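Local coordinates for imidazoleglycerol-phosphate dehydratase (Pyrococcus furiosus, PDB 5DNL), which catalyses the manganese-dependent dehydration of imidazoleglycerol phosphate to imidazoleacetol phosphate, the sixth step of histidine biosynthesis, at the interface of chains A and B. Residues are numbered along the deposited sequence; one frame, centred on the assembly and turned at random. Chains: chain A/B, Imidazoleglycerol-phosphate dehydratase.

The interface of chains A and B. Residues chain A 25-26, 29, 114, 145; chain B 49-50.
B:Leu50 sets its forked end in a socket lined by A:Leu25, A:Ile26, A:His29 and A:His145, a compact example of a leucine from one subunit fitting the next. It crosses the isoleucine and both histidines at a slant. A:Ile26 CD1 meets both branches, 3.4 Å from CD2 of B:Leu50, a tight carbon contact, and 3.8 Å from CD1 of B:Leu50. CG of B:Leu50 is anti to its carbonyl carbon (chi1 -62°), and a chi2 of -178° extends CD1 in line from CA toward the imidazoles, while CD2 branches toward A:Leu25 and A:Ile26. CD1 of B:Leu50 sits 3.7 Å from the CD2 corner of A:His29 and 3.8 Å from CE1 of A:His145, both ring carbons. CD2 of B:Leu50 lies 3.9 Å from CB of A:Leu25, whose own CD1 packs 3.8 Å from the carbonyl O of B:Asp49.

Within chain A, A:His145 NE2 lies in the plane of the A:His29 ring, at its edge, while A:Phe114 CZ stands 3.5 Å above the A:His145 ring, offset toward the rim. A:Phe114 has A:Ile26 CG2 over one face and A:His145 CA over the centre of the other; it appears to act as second-shell support and probably stiffens that wall. In chain B, the backbone N of B:Leu50 donates a hydrogen bond to the carboxylate OD1 of B:Asp49 (2.7 Å), met on the anti side and out of the carboxylate plane, which is likely to steady the short loop segment. An alanine in place of B:Leu50 would lose both methyls and would probably open a gap between A:Ile26 and the two histidines.

The socket combines the starts of helices 25-38 and 144-162 with A:Phe114 from a loop. The leucine lies between strand 42-48 and helix 51-69, which carries metal-site residues His52 and Glu56; it thus probably packs beside a shared active-site region at a subunit boundary of the 24-copy assembly.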
loop_
_atom_site.group_PDB
_atom_site.type_symbol
_atom_site.label_atom_id
_atom_site.label_comp_id
_atom_site.label_asym_id
_atom_site.label_seq_id
_atom_site.Cartn_x
_atom_site.Cartn_y
_atom_site.Cartn_z
ATOM N N LEU A 25 21.861 15.195 41.017
ATOM C CA LEU A 25 22.142 13.855 41.520
ATOM C C LEU A 25 22.296 12.818 40.412
ATOM O O LEU A 25 23.030 11.836 40.577
ATOM C CB LEU A 25 21.078 13.379 42.513
ATOM C CG LEU A 25 20.950 14.206 43.791
ATOM C CD1 LEU A 25 19.898 13.604 44.724
ATOM C CD2 LEU A 25 22.279 14.332 44.505
ATOM N N ILE A 26 21.627 13.045 39.282
ATOM C CA ILE A 26 21.778 12.148 38.141
ATOM C C ILE A 26 23.193 12.261 37.572
ATOM O O ILE A 26 23.862 11.241 37.325
ATOM C CB ILE A 26 20.757 12.434 37.014
ATOM C CG1 ILE A 26 19.303 12.381 37.534
ATOM C CG2 ILE A 26 20.982 11.520 35.820
ATOM C CD1 ILE A 26 18.778 11.014 37.856
ATOM N N HIS A 29 25.859 10.711 39.748
ATOM C CA HIS A 29 25.885 9.251 39.574
ATOM C C HIS A 29 26.602 8.874 38.275
ATOM O O HIS A 29 27.436 7.994 38.266
ATOM C CB HIS A 29 24.463 8.685 39.625
ATOM C CG HIS A 29 24.383 7.202 39.493
ATOM N ND1 HIS A 29 25.236 6.337 40.151
ATOM C CD2 HIS A 29 23.503 6.423 38.827
ATOM C CE1 HIS A 29 24.913 5.092 39.847
ATOM N NE2 HIS A 29 23.846 5.118 39.074
ATOM N N PHE A 114 16.851 11.721 33.191
ATOM C CA PHE A 114 17.637 11.154 32.113
ATOM C C PHE A 114 17.032 11.678 30.825
ATOM O O PHE A 114 15.840 11.520 30.565
ATOM C CB PHE A 114 17.615 9.626 32.147
ATOM C CG PHE A 114 18.423 9.042 33.277
ATOM C CD1 PHE A 114 17.857 8.819 34.527
ATOM C CD2 PHE A 114 19.757 8.709 33.089
ATOM C CE1 PHE A 114 18.603 8.272 35.560
ATOM C CE2 PHE A 114 20.511 8.176 34.118
ATOM C CZ PHE A 114 19.939 7.973 35.349
ATOM N N HIS A 145 17.791 4.681 32.198
ATOM C CA HIS A 145 18.885 4.707 33.177
ATOM C C HIS A 145 19.926 3.677 32.772
ATOM O O HIS A 145 21.134 3.964 32.799
ATOM C CB HIS A 145 18.297 4.374 34.551
ATOM C CG HIS A 145 19.214 4.526 35.723
ATOM N ND1 HIS A 145 18.757 5.057 36.906
ATOM C CD2 HIS A 145 20.483 4.123 35.959
ATOM C CE1 HIS A 145 19.723 5.026 37.808
ATOM N NE2 HIS A 145 20.777 4.460 37.264
ATOM N N ASP B 49 19.211 7.647 46.680
ATOM C CA ASP B 49 19.725 8.749 45.873
ATOM C C ASP B 49 18.807 9.040 44.686
ATOM O O ASP B 49 18.323 10.154 44.528
ATOM C CB ASP B 49 21.196 8.506 45.455
ATOM C CG ASP B 49 21.460 7.106 44.835
ATOM O OD1 ASP B 49 20.525 6.313 44.612
ATOM O OD2 ASP B 49 22.648 6.782 44.580
ATOM N N LEU B 50 18.547 8.030 43.868
ATOM C CA LEU B 50 17.725 8.144 42.678
ATOM C C LEU B 50 16.530 7.190 42.779
ATOM O O LEU B 50 16.665 6.074 43.270
ATOM C CB LEU B 50 18.535 7.800 41.427
ATOM C CG LEU B 50 19.742 8.678 41.099
ATOM C CD1 LEU B 50 20.367 8.206 39.792
ATOM C CD2 LEU B 50 19.370 10.156 41.058
#